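Local coordinates for probable sugar ABC transporter, sugar-binding protein (Streptococcus pneumoniae, PDB 2W7Y) that binds the blood group A-trisaccharide and probably delivers such glycans to a sugar ABC transporter as its extracellular solute-binding component, at residues E116-K124 with G310-S318; P295-S306 with Q377-T387. All coordinates share one frame; numbering follows the deposited sequence.

How the interactions relate
From the N terminus, the chain first passes through 116-124, the loop between helices 112-116 and 124-129. Interaction 1 closes when 310-318 returns to this loop, with 185 residues in between. Before that return the chain lays down 295-306. Interaction 2 closes when 377-387 pairs with it, 70 residues on. The two loops therefore cross rather than nest. Strands 302-306 and 311-313 are consecutive in the chain but belong to different sheets. Interaction 1 lies at the outer strand of the sheet that holds 39-44, and interaction 2 adds strand 383-385 to the sheet that holds 157-164. Their centres are about 31 Å apart, on opposite sides of the chain's centre.

Interaction 1 of 2, residues E116-K124 with G310-S318; sequences EQKLVLDLK and GITISSKMS
Leu121 and Ile313 lie side by side and point the same way, with Leu121 CD2 3.5 Å from Ile313 CD1. The Leu121 CG is anti to the backbone N (chi1 179°), which carries the branch along the isoleucine. Leu123 comes at the other branch of Ile313. The two side chains cross at a slant, and Leu123 CD1 is 3.6 Å from Ile313 CG2. Val120 CB points away from 310-318, yet its CG1 still meets Thr312 CG2 at 3.5 Å.

Two backbone bonds hold the segments on either side of the single bridge between Val120 and Ser314. Leu121 N donates to Ile313 O at 2.8 Å, almost in line with the carbonyl. Ser315 N reaches Leu119 O at 3.0 Å from above the carbonyl plane. Water 2 accepts from Ile313 N and lies in reach of Leu121 O, one of several acceptors around it. Ser314 folds back in an ST turn, its OG accepting from Lys316 N. The bend at the end of the Lys316 chain (chi4 64°) sets NZ 3.3 Å from Leu119 CD1.

Lys118 closes the Schellman motif that ends helix 112-116. Strand 311-313 is an outermost strand of its mixed sheet, beside 102-104. Helix 319-332 packs on Leu121, Leu123 and Ile313, while Phe99 meets Val120 and Thr312.

Interaction 2 of 2, residues P295-S306 with Q377-T387; sequences PGIYPAGVAISS and QVKNAKAVVPT
Gln377 reaches Pro295 from the end of helix 366-379, its chain extended beyond CG. Gln377 NE2 donates to Pro295 O at 3.0 Å. The acceptor lies in the amide plane of Gln377, but the donor stands above the Pro295 carbonyl plane. The Gln377 side chain crosses that of Pro295 at about a right angle, and Gln377 OE1 is 3.3 Å from Pro295 CB. Val378 CG1 packs on Ala303 CB at 3.8 Å. Ala381 CB touches both Ile297 CD1 and Ala303 CB, each 3.9 Å away. Lys382 N bonds weakly to Gly301 O, which also accepts from Ala383 N. Gly301 and Val302 form a G1 beta bulge opposite Tyr298.

From Ala383 to Val385 the chain runs as a strand parallel to 302-306, an edge pairing of the mixed sheet whose strand 157-164 also pairs with 302-306. Ala383 O accepts from Ala303 N. Val384 lies on the same face as Ala303, and its CG2 is 3.5 Å from Ser305 CB. Val385 N donates to Ala303 O, and Val385 O takes Ser305 N at 2.8 Å. On the other face Val385 CG2 meets Ile304 CG1, set at a slant. Thr387 has OG1 between the backbone N and carbonyl carbon (chi1 54°), where it caps Asp390 N and weakly bonds Ser306 OG. Thr387 CG2 is 3.7 Å from Ile304 CG2, and its side chain lies about 7 Å from the bound N-acetylgalactosamine.

Interaction 1 of 2, residues E116-K124 with G310-S318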
ATOM      1  N   GLU A 116      -6.905  -1.534 -21.549  1.00 23.27           N
ATOM      2  CA  GLU A 116      -7.302  -2.219 -22.791  1.00 23.42           C
ATOM      3  C   GLU A 116      -8.039  -1.275 -23.752  1.00 23.33           C
ATOM      4  O   GLU A 116      -7.879  -1.367 -24.974  1.00 23.29           O
ATOM      5  CB  GLU A 116      -8.154  -3.473 -22.496  1.00 23.31           C
ATOM      6  CG  GLU A 116      -9.675  -3.246 -22.550  1.00 23.87           C
ATOM      7  CD  GLU A 116     -10.516  -4.450 -22.122  1.00 24.05           C
ATOM      8  OE1 GLU A 116     -10.020  -5.598 -22.190  1.00 24.53           O
ATOM      9  OE2 GLU A 116     -11.690  -4.236 -21.729  1.00 23.70           O
ATOM     10  N   GLN A 117      -8.838  -0.371 -23.186  1.00 23.23           N
ATOM     11  CA  GLN A 117      -9.616   0.592 -23.958  1.00 23.21           C
ATOM     12  C   GLN A 117      -8.830   1.881 -24.180  1.00 23.22           C
ATOM     13  O   GLN A 117      -9.362   2.845 -24.741  1.00 23.12           O
ATOM     14  CB  GLN A 117     -10.924   0.917 -23.231  1.00 23.18           C
ATOM     15  CG  GLN A 117     -11.980  -0.172 -23.270  1.00 23.21           C
ATOM     16  CD  GLN A 117     -13.203   0.177 -22.437  1.00 23.49           C
ATOM     17  OE1 GLN A 117     -13.594  -0.578 -21.548  1.00 23.60           O
ATOM     18  NE2 GLN A 117     -13.808   1.326 -22.717  1.00 23.62           N
ATOM     19  N   LYS A 118      -7.560   1.862 -23.759  1.00 23.31           N
ATOM     20  CA  LYS A 118      -6.666   3.041 -23.651  1.00 23.25           C
ATOM     21  C   LYS A 118      -7.323   4.341 -23.188  1.00 23.20           C
ATOM     22  O   LYS A 118      -7.169   5.399 -23.810  1.00 23.33           O
ATOM     23  CB  LYS A 118      -5.780   3.264 -24.893  1.00 23.21           C
ATOM     24  CG  LYS A 118      -6.343   2.814 -26.207  1.00 23.34           C
ATOM     25  CD  LYS A 118      -5.732   1.496 -26.649  1.00 23.64           C
ATOM     26  CE  LYS A 118      -4.496   1.712 -27.507  1.00 23.31           C
ATOM     27  NZ  LYS A 118      -4.172   0.490 -28.296  1.00 23.33           N
ATOM     28  N   LEU A 119      -8.035   4.236 -22.073  1.00 23.17           N
ATOM     29  CA  LEU A 119      -8.647   5.376 -21.401  1.00 23.21           C
ATOM     30  C   LEU A 119      -7.600   6.173 -20.618  1.00 23.09           C
ATOM     31  O   LEU A 119      -7.877   7.274 -20.138  1.00 22.95           O
ATOM     32  CB  LEU A 119      -9.742   4.872 -20.452  1.00 23.29           C
ATOM     33  CG  LEU A 119     -11.180   4.589 -20.919  1.00 23.26           C
ATOM     34  CD1 LEU A 119     -11.319   4.311 -22.409  1.00 23.15           C
ATOM     35  CD2 LEU A 119     -11.801   3.457 -20.100  1.00 22.67           C
ATOM     36  N   VAL A 120      -6.397   5.605 -20.516  1.00 23.18           N
ATOM     37  CA  VAL A 120      -5.317   6.128 -19.673  1.00 23.23           C
ATOM     38  C   VAL A 120      -4.107   6.525 -20.522  1.00 23.25           C
ATOM     39  O   VAL A 120      -3.742   5.814 -21.464  1.00 23.13           O
ATOM     40  CB  VAL A 120      -4.857   5.074 -18.632  1.00 23.19           C
ATOM     41  CG1 VAL A 120      -4.035   5.721 -17.544  1.00 23.56           C
ATOM     42  CG2 VAL A 120      -6.045   4.357 -18.014  1.00 23.32           C
ATOM     43  N   LEU A 121      -3.487   7.654 -20.173  1.00 23.26           N
ATOM     44  CA  LEU A 121      -2.308   8.154 -20.884  1.00 23.45           C
ATOM     45  C   LEU A 121      -1.014   7.446 -20.465  1.00 23.41           C
ATOM     46  O   LEU A 121      -0.794   7.181 -19.283  1.00 23.59           O
ATOM     47  CB  LEU A 121      -2.169   9.671 -20.690  1.00 23.53           C
ATOM     48  CG  LEU A 121      -0.982  10.398 -21.327  1.00 23.28           C
ATOM     49  CD1 LEU A 121      -1.063  10.387 -22.856  1.00 23.63           C
ATOM     50  CD2 LEU A 121      -0.906  11.820 -20.813  1.00 23.35           C
ATOM     51  N   ASP A 122      -0.175   7.136 -21.451  1.00 23.42           N
ATOM     52  CA  ASP A 122       1.177   6.630 -21.216  1.00 23.40           C
ATOM     53  C   ASP A 122       2.057   7.791 -20.756  1.00 23.42           C
ATOM     54  O   ASP A 122       2.238   8.778 -21.477  1.00 23.34           O
ATOM     55  CB  ASP A 122       1.734   5.975 -22.489  1.00 23.26           C
ATOM     56  CG  ASP A 122       3.170   5.451 -22.328  1.00 23.38           C
ATOM     57  OD1 ASP A 122       3.646   5.223 -21.195  1.00 23.24           O
ATOM     58  OD2 ASP A 122       3.831   5.256 -23.366  1.00 23.39           O
ATOM     59  N   LEU A 123       2.592   7.656 -19.544  1.00 23.39           N
ATOM     60  CA  LEU A 123       3.331   8.725 -18.874  1.00 23.36           C
ATOM     61  C   LEU A 123       4.831   8.696 -19.149  1.00 23.17           C
ATOM     62  O   LEU A 123       5.519   9.695 -18.937  1.00 23.16           O
ATOM     63  CB  LEU A 123       3.083   8.652 -17.359  1.00 23.37           C
ATOM     64  CG  LEU A 123       1.932   9.418 -16.693  1.00 23.28           C
ATOM     65  CD1 LEU A 123       0.770   9.735 -17.634  1.00 22.78           C
ATOM     66  CD2 LEU A 123       1.453   8.667 -15.448  1.00 23.07           C
ATOM     67  N   LYS A 124       5.327   7.555 -19.622  1.00 23.20           N
ATOM     68  CA  LYS A 124       6.768   7.347 -19.798  1.00 23.19           C
ATOM     69  C   LYS A 124       7.448   8.318 -20.777  1.00 23.23           C
ATOM     70  O   LYS A 124       8.494   8.869 -20.433  1.00 23.35           O
ATOM     71  CB  LYS A 124       7.092   5.890 -20.151  1.00 23.19           C
ATOM     72  CG  LYS A 124       8.524   5.493 -19.821  1.00 23.07           C
ATOM     73  CD  LYS A 124       8.963   4.292 -20.621  1.00 23.13           C
ATOM     74  CE  LYS A 124      10.448   4.050 -20.444  1.00 23.01           C
ATOM     75  NZ  LYS A 124      11.071   3.468 -21.664  1.00 23.70           N
ATOM     76  N   GLY A 310      -1.012   5.667  -8.491  1.00 22.78           N
ATOM     77  CA  GLY A 310      -1.004   7.036  -8.008  1.00 22.86           C
ATOM     78  C   GLY A 310      -1.679   7.968  -8.979  1.00 22.92           C
ATOM     79  O   GLY A 310      -2.837   7.763  -9.342  1.00 22.82           O
ATOM     80  N   ILE A 311      -0.942   8.994  -9.395  1.00 22.93           N
ATOM     81  CA  ILE A 311      -1.424   9.971 -10.366  1.00 23.02           C
ATOM     82  C   ILE A 311      -1.633   9.301 -11.722  1.00 23.03           C
ATOM     83  O   ILE A 311      -0.697   8.763 -12.315  1.00 23.11           O
ATOM     84  CB  ILE A 311      -0.480  11.198 -10.441  1.00 23.04           C
ATOM     85  CG1 ILE A 311      -0.605  12.017  -9.153  1.00 23.21           C
ATOM     86  CG2 ILE A 311      -0.789  12.073 -11.652  1.00 22.89           C
ATOM     87  CD1 ILE A 311       0.587  12.891  -8.851  1.00 23.86           C
ATOM     88  N   THR A 312      -2.884   9.327 -12.177  1.00 22.94           N
ATOM     89  CA  THR A 312      -3.320   8.621 -13.376  1.00 22.80           C
ATOM     90  C   THR A 312      -4.174   9.579 -14.211  1.00 22.72           C
ATOM     91  O   THR A 312      -5.093  10.210 -13.691  1.00 22.61           O
ATOM     92  CB  THR A 312      -4.144   7.370 -13.004  1.00 22.67           C
ATOM     93  OG1 THR A 312      -3.508   6.675 -11.926  1.00 22.63           O
ATOM     94  CG2 THR A 312      -4.266   6.441 -14.177  1.00 22.48           C
ATOM     95  N   ILE A 313      -3.860   9.700 -15.498  1.00 22.70           N
ATOM     96  CA  ILE A 313      -4.478  10.742 -16.325  1.00 22.87           C
ATOM     97  C   ILE A 313      -5.205  10.237 -17.574  1.00 22.80           C
ATOM     98  O   ILE A 313      -4.737   9.326 -18.261  1.00 22.86           O
ATOM     99  CB  ILE A 313      -3.482  11.921 -16.630  1.00 22.91           C
ATOM    100  CG1 ILE A 313      -3.533  12.339 -18.101  1.00 22.86           C
ATOM    101  CG2 ILE A 313      -2.060  11.544 -16.226  1.00 23.14           C
ATOM    102  CD1 ILE A 313      -2.776  13.601 -18.425  1.00 23.84           C
ATOM    103  N   SER A 314      -6.356  10.846 -17.843  1.00 22.61           N
ATOM    104  CA  SER A 314      -7.193  10.513 -18.988  1.00 22.64           C
ATOM    105  C   SER A 314      -6.503  10.748 -20.334  1.00 22.68           C
ATOM    106  O   SER A 314      -5.742  11.698 -20.493  1.00 22.40           O
ATOM    107  CB  SER A 314      -8.500  11.306 -18.922  1.00 22.63           C
ATOM    108  OG  SER A 314      -9.319  11.053 -20.050  1.00 22.21           O
ATOM    109  N   SER A 315      -6.790   9.863 -21.287  1.00 22.87           N
ATOM    110  CA  SER A 315      -6.296   9.956 -22.660  1.00 23.11           C
ATOM    111  C   SER A 315      -7.175  10.851 -23.527  1.00 23.28           C
ATOM    112  O   SER A 315      -6.764  11.269 -24.612  1.00 23.29           O
ATOM    113  CB  SER A 315      -6.251   8.568 -23.296  1.00 23.03           C
ATOM    114  OG  SER A 315      -4.975   7.979 -23.141  1.00 23.90           O
ATOM    115  N   LYS A 316      -8.378  11.139 -23.039  1.00 23.40           N
ATOM    116  CA  LYS A 316      -9.417  11.767 -23.845  1.00 23.53           C
ATOM    117  C   LYS A 316      -9.642  13.239 -23.506  1.00 23.65           C
ATOM    118  O   LYS A 316     -10.762  13.666 -23.224  1.00 23.67           O
ATOM    119  CB  LYS A 316     -10.717  10.965 -23.735  1.00 23.45           C
ATOM    120  CG  LYS A 316     -10.595   9.561 -24.295  1.00 23.50           C
ATOM    121  CD  LYS A 316     -11.943   8.890 -24.431  1.00 23.56           C
ATOM    122  CE  LYS A 316     -11.839   7.651 -25.300  1.00 23.57           C
ATOM    123  NZ  LYS A 316     -10.971   6.623 -24.679  1.00 24.02           N
HETATM  124  N   MSE A 317      -8.565  14.013 -23.554  1.00 23.79           N
HETATM  125  CA  MSE A 317      -8.620  15.428 -23.201  1.00 24.30           C
HETATM  126  C   MSE A 317      -7.943  16.293 -24.255  1.00 23.94           C
HETATM  127  O   MSE A 317      -7.113  15.809 -25.030  1.00 24.03           O
HETATM  128  CB  MSE A 317      -7.960  15.667 -21.841  1.00 24.04           C
HETATM  129  CG  MSE A 317      -8.565  14.867 -20.693  1.00 24.31           C
HETATM  130 SE   MSE A 317      -7.868  15.424 -18.968  1.00 26.11          SE
HETATM  131  CE  MSE A 317      -5.966  15.106 -19.256  1.00 23.79           C
ATOM    132  N   SER A 318      -8.295  17.578 -24.271  1.00 23.74           N
ATOM    133  CA  SER A 318      -7.647  18.549 -25.145  1.00 23.66           C
ATOM    134  C   SER A 318      -6.157  18.654 -24.818  1.00 23.63           C
ATOM    135  O   SER A 318      -5.722  18.260 -23.729  1.00 23.71           O
ATOM    136  CB  SER A 318      -8.324  19.918 -25.028  1.00 23.65           C
ATOM    137  OG  SER A 318      -8.001  20.551 -23.801  1.00 23.65           O
TER
HETATM  138  O   HOH W   1      -9.906   4.964 -26.264  1.00 21.81           O
HETATM  139  O   HOH W   2      -1.861   7.957 -16.824  1.00 19.46           O

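Interaction 2 of 2, residues P295-S306 with Q377-T387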
ATOM      1  N   PRO A 295       8.622  -0.157  14.444  1.00 23.11           N
ATOM      2  CA  PRO A 295       8.599  -0.830  13.147  1.00 23.08           C
ATOM      3  C   PRO A 295       9.317  -2.185  13.151  1.00 23.09           C
ATOM      4  O   PRO A 295      10.301  -2.375  13.866  1.00 23.12           O
ATOM      5  CB  PRO A 295       9.323   0.155  12.226  1.00 23.07           C
ATOM      6  CG  PRO A 295      10.204   0.943  13.117  1.00 23.17           C
ATOM      7  CD  PRO A 295       9.560   0.982  14.471  1.00 22.95           C
ATOM      8  N   GLY A 296       8.801  -3.112  12.353  1.00 22.93           N
ATOM      9  CA  GLY A 296       9.471  -4.368  12.074  1.00 22.92           C
ATOM     10  C   GLY A 296       9.095  -4.807  10.678  1.00 22.94           C
ATOM     11  O   GLY A 296       8.383  -4.098   9.972  1.00 23.15           O
ATOM     12  N   ILE A 297       9.568  -5.978  10.271  1.00 23.08           N
ATOM     13  CA  ILE A 297       9.148  -6.565   8.996  1.00 23.00           C
ATOM     14  C   ILE A 297       8.654  -7.997   9.204  1.00 22.97           C
ATOM     15  O   ILE A 297       8.570  -8.471  10.340  1.00 23.01           O
ATOM     16  CB  ILE A 297      10.246  -6.473   7.883  1.00 23.04           C
ATOM     17  CG1 ILE A 297      11.562  -7.122   8.337  1.00 23.18           C
ATOM     18  CG2 ILE A 297      10.457  -5.017   7.450  1.00 23.00           C
ATOM     19  CD1 ILE A 297      12.568  -7.336   7.229  1.00 22.71           C
ATOM     20  N   TYR A 298       8.340  -8.673   8.105  1.00 23.00           N
ATOM     21  CA  TYR A 298       7.677  -9.973   8.128  1.00 23.05           C
ATOM     22  C   TYR A 298       8.668 -11.135   8.261  1.00 23.11           C
ATOM     23  O   TYR A 298       9.854 -10.958   7.966  1.00 23.23           O
ATOM     24  CB  TYR A 298       6.798 -10.115   6.878  1.00 23.03           C
ATOM     25  CG  TYR A 298       5.728  -9.047   6.790  1.00 22.71           C
ATOM     26  CD1 TYR A 298       4.436  -9.286   7.257  1.00 22.59           C
ATOM     27  CD2 TYR A 298       6.015  -7.786   6.264  1.00 22.63           C
ATOM     28  CE1 TYR A 298       3.454  -8.301   7.186  1.00 22.86           C
ATOM     29  CE2 TYR A 298       5.048  -6.799   6.191  1.00 22.69           C
ATOM     30  CZ  TYR A 298       3.771  -7.058   6.654  1.00 23.00           C
ATOM     31  OH  TYR A 298       2.813  -6.073   6.587  1.00 22.89           O
ATOM     32  N   PRO A 299       8.193 -12.316   8.732  1.00 23.16           N
ATOM     33  CA  PRO A 299       9.039 -13.502   8.950  1.00 23.05           C
ATOM     34  C   PRO A 299       9.971 -13.834   7.787  1.00 23.10           C
ATOM     35  O   PRO A 299       9.617 -13.622   6.620  1.00 23.05           O
ATOM     36  CB  PRO A 299       8.021 -14.625   9.140  1.00 22.97           C
ATOM     37  CG  PRO A 299       6.840 -13.958   9.709  1.00 23.00           C
ATOM     38  CD  PRO A 299       6.792 -12.582   9.115  1.00 23.16           C
ATOM     39  N   ALA A 300      11.148 -14.356   8.131  1.00 23.10           N
ATOM     40  CA  ALA A 300      12.227 -14.653   7.179  1.00 23.11           C
ATOM     41  C   ALA A 300      12.807 -13.403   6.498  1.00 23.01           C
ATOM     42  O   ALA A 300      13.369 -13.486   5.405  1.00 23.15           O
ATOM     43  CB  ALA A 300      11.783 -15.708   6.146  1.00 23.11           C
ATOM     44  N   GLY A 301      12.681 -12.255   7.167  1.00 22.87           N
ATOM     45  CA  GLY A 301      13.250 -10.994   6.692  1.00 22.59           C
ATOM     46  C   GLY A 301      12.658 -10.459   5.400  1.00 22.48           C
ATOM     47  O   GLY A 301      13.371  -9.884   4.581  1.00 22.19           O
ATOM     48  N   VAL A 302      11.348 -10.635   5.228  1.00 22.61           N
ATOM     49  CA  VAL A 302      10.650 -10.169   4.029  1.00 22.67           C
ATOM     50  C   VAL A 302       9.894  -8.868   4.310  1.00 22.88           C
ATOM     51  O   VAL A 302       9.324  -8.690   5.386  1.00 22.83           O
ATOM     52  CB  VAL A 302       9.692 -11.253   3.457  1.00 22.67           C
ATOM     53  CG1 VAL A 302       9.011 -10.778   2.176  1.00 22.30           C
ATOM     54  CG2 VAL A 302      10.447 -12.550   3.189  1.00 22.53           C
ATOM     55  N   ALA A 303       9.921  -7.956   3.340  1.00 22.99           N
ATOM     56  CA  ALA A 303       9.153  -6.715   3.409  1.00 23.01           C
ATOM     57  C   ALA A 303       8.464  -6.444   2.078  1.00 23.02           C
ATOM     58  O   ALA A 303       8.807  -7.040   1.058  1.00 22.97           O
ATOM     59  CB  ALA A 303      10.052  -5.544   3.802  1.00 22.94           C
ATOM     60  N   ILE A 304       7.473  -5.558   2.099  1.00 23.13           N
ATOM     61  CA  ILE A 304       6.787  -5.144   0.883  1.00 23.11           C
ATOM     62  C   ILE A 304       7.420  -3.849   0.366  1.00 23.17           C
ATOM     63  O   ILE A 304       7.575  -2.880   1.116  1.00 23.11           O
ATOM     64  CB  ILE A 304       5.252  -4.982   1.109  1.00 23.07           C
ATOM     65  CG1 ILE A 304       4.605  -6.353   1.347  1.00 23.11           C
ATOM     66  CG2 ILE A 304       4.592  -4.290  -0.085  1.00 22.83           C
ATOM     67  CD1 ILE A 304       3.306  -6.330   2.134  1.00 22.16           C
ATOM     68  N   SER A 305       7.811  -3.858  -0.907  1.00 23.20           N
ATOM     69  CA  SER A 305       8.317  -2.660  -1.568  1.00 23.39           C
ATOM     70  C   SER A 305       7.788  -2.574  -2.985  1.00 23.47           C
ATOM     71  O   SER A 305       8.314  -3.206  -3.909  1.00 23.57           O
ATOM     72  CB  SER A 305       9.845  -2.615  -1.575  1.00 23.28           C
ATOM     73  OG  SER A 305      10.298  -1.330  -1.972  1.00 23.59           O
ATOM     74  N   SER A 306       6.722  -1.801  -3.139  1.00 23.58           N
ATOM     75  CA  SER A 306       6.164  -1.532  -4.447  1.00 23.83           C
ATOM     76  C   SER A 306       5.850  -0.054  -4.593  1.00 23.69           C
ATOM     77  O   SER A 306       6.099   0.740  -3.676  1.00 23.75           O
ATOM     78  CB  SER A 306       4.936  -2.402  -4.711  1.00 23.73           C
ATOM     79  OG  SER A 306       3.926  -2.126  -3.767  1.00 25.27           O
ATOM     80  N   GLN A 377      14.515  -0.417   7.419  1.00 23.02           N
ATOM     81  CA  GLN A 377      14.220  -1.840   7.607  1.00 22.93           C
ATOM     82  C   GLN A 377      13.803  -2.536   6.310  1.00 22.88           C
ATOM     83  O   GLN A 377      14.272  -3.639   6.024  1.00 22.76           O
ATOM     84  CB  GLN A 377      13.141  -2.034   8.669  1.00 22.86           C
ATOM     85  CG  GLN A 377      13.613  -1.786  10.094  1.00 22.76           C
ATOM     86  CD  GLN A 377      12.496  -1.951  11.097  1.00 22.66           C
ATOM     87  OE1 GLN A 377      11.326  -2.025  10.725  1.00 22.75           O
ATOM     88  NE2 GLN A 377      12.848  -2.013  12.375  1.00 22.29           N
ATOM     89  N   VAL A 378      12.928  -1.883   5.542  1.00 22.81           N
ATOM     90  CA  VAL A 378      12.436  -2.405   4.267  1.00 22.93           C
ATOM     91  C   VAL A 378      13.552  -2.400   3.220  1.00 23.17           C
ATOM     92  O   VAL A 378      13.697  -3.356   2.452  1.00 23.29           O
ATOM     93  CB  VAL A 378      11.204  -1.610   3.749  1.00 23.00           C
ATOM     94  CG1 VAL A 378      10.756  -2.117   2.379  1.00 22.90           C
ATOM     95  CG2 VAL A 378      10.052  -1.677   4.745  1.00 22.69           C
ATOM     96  N   LYS A 379      14.341  -1.327   3.206  1.00 23.28           N
ATOM     97  CA  LYS A 379      15.494  -1.199   2.304  1.00 23.24           C
ATOM     98  C   LYS A 379      16.578  -2.248   2.563  1.00 23.25           C
ATOM     99  O   LYS A 379      17.375  -2.553   1.672  1.00 23.27           O
ATOM    100  CB  LYS A 379      16.102   0.204   2.405  1.00 23.23           C
ATOM    101  CG  LYS A 379      15.310   1.293   1.695  1.00 23.17           C
ATOM    102  CD  LYS A 379      16.005   2.643   1.827  1.00 23.54           C
ATOM    103  CE  LYS A 379      15.396   3.694   0.903  1.00 23.66           C
ATOM    104  NZ  LYS A 379      15.551   3.334  -0.542  1.00 24.48           N
ATOM    105  N   ASN A 380      16.604  -2.792   3.780  1.00 23.17           N
ATOM    106  CA  ASN A 380      17.620  -3.769   4.182  1.00 23.26           C
ATOM    107  C   ASN A 380      17.048  -5.163   4.456  1.00 23.26           C
ATOM    108  O   ASN A 380      17.693  -6.002   5.093  1.00 23.38           O
ATOM    109  CB  ASN A 380      18.416  -3.253   5.386  1.00 23.12           C
ATOM    110  CG  ASN A 380      19.312  -2.083   5.030  1.00 23.36           C
ATOM    111  OD1 ASN A 380      20.440  -2.264   4.570  1.00 23.40           O
ATOM    112  ND2 ASN A 380      18.809  -0.870   5.243  1.00 23.28           N
ATOM    113  N   ALA A 381      15.832  -5.395   3.968  1.00 23.31           N
ATOM    114  CA  ALA A 381      15.185  -6.703   4.038  1.00 23.28           C
ATOM    115  C   ALA A 381      15.962  -7.730   3.216  1.00 23.32           C
ATOM    116  O   ALA A 381      16.579  -7.384   2.198  1.00 23.25           O
ATOM    117  CB  ALA A 381      13.748  -6.604   3.539  1.00 23.21           C
ATOM    118  N   LYS A 382      15.942  -8.983   3.671  1.00 23.29           N
ATOM    119  CA  LYS A 382      16.575 -10.088   2.953  1.00 23.30           C
ATOM    120  C   LYS A 382      15.905 -10.308   1.598  1.00 23.25           C
ATOM    121  O   LYS A 382      16.566 -10.606   0.609  1.00 23.27           O
ATOM    122  CB  LYS A 382      16.507 -11.377   3.773  1.00 23.34           C
ATOM    123  CG  LYS A 382      17.333 -11.376   5.051  1.00 23.78           C
ATOM    124  CD  LYS A 382      17.157 -12.695   5.788  1.00 24.28           C
ATOM    125  CE  LYS A 382      17.475 -12.570   7.275  1.00 24.45           C
ATOM    126  NZ  LYS A 382      16.875 -13.705   8.044  1.00 24.66           N
ATOM    127  N   ALA A 383      14.584 -10.164   1.570  1.00 23.39           N
ATOM    128  CA  ALA A 383      13.811 -10.260   0.341  1.00 23.42           C
ATOM    129  C   ALA A 383      12.729  -9.203   0.341  1.00 23.47           C
ATOM    130  O   ALA A 383      12.161  -8.872   1.384  1.00 23.60           O
ATOM    131  CB  ALA A 383      13.197 -11.647   0.191  1.00 23.40           C
ATOM    132  N   VAL A 384      12.440  -8.672  -0.837  1.00 23.55           N
ATOM    133  CA  VAL A 384      11.414  -7.660  -0.966  1.00 23.43           C
ATOM    134  C   VAL A 384      10.459  -8.022  -2.115  1.00 23.41           C
ATOM    135  O   VAL A 384      10.901  -8.419  -3.203  1.00 23.50           O
ATOM    136  CB  VAL A 384      12.056  -6.240  -1.062  1.00 23.56           C
ATOM    137  CG1 VAL A 384      12.041  -5.675  -2.486  1.00 23.82           C
ATOM    138  CG2 VAL A 384      11.426  -5.298  -0.050  1.00 23.46           C
ATOM    139  N   VAL A 385       9.157  -7.928  -1.842  1.00 23.10           N
ATOM    140  CA  VAL A 385       8.107  -8.272  -2.808  1.00 23.13           C
ATOM    141  C   VAL A 385       7.225  -7.065  -3.173  1.00 23.11           C
ATOM    142  O   VAL A 385       7.114  -6.124  -2.386  1.00 23.03           O
ATOM    143  CB  VAL A 385       7.200  -9.453  -2.306  1.00 23.10           C
ATOM    144  CG1 VAL A 385       7.992 -10.751  -2.216  1.00 23.04           C
ATOM    145  CG2 VAL A 385       6.534  -9.127  -0.972  1.00 23.09           C
ATOM    146  N   PRO A 386       6.620  -7.075  -4.381  1.00 23.13           N
ATOM    147  CA  PRO A 386       5.621  -6.060  -4.703  1.00 23.13           C
ATOM    148  C   PRO A 386       4.247  -6.473  -4.167  1.00 23.08           C
ATOM    149  O   PRO A 386       4.069  -7.615  -3.739  1.00 23.21           O
ATOM    150  CB  PRO A 386       5.622  -6.045  -6.234  1.00 22.96           C
ATOM    151  CG  PRO A 386       5.971  -7.441  -6.619  1.00 23.10           C
ATOM    152  CD  PRO A 386       6.840  -8.005  -5.510  1.00 23.19           C
ATOM    153  N   THR A 387       3.286  -5.558  -4.182  1.00 23.07           N
ATOM    154  CA  THR A 387       1.939  -5.889  -3.714  1.00 23.20           C
ATOM    155  C   THR A 387       1.210  -6.724  -4.756  1.00 23.39           C
ATOM    156  O   THR A 387       1.376  -6.507  -5.965  1.00 23.44           O
ATOM    157  CB  THR A 387       1.087  -4.643  -3.408  1.00 23.01           C
ATOM    158  OG1 THR A 387       1.064  -3.791  -4.560  1.00 23.40           O
ATOM    159  CG2 THR A 387       1.633  -3.882  -2.215  1.00 22.91           C
TER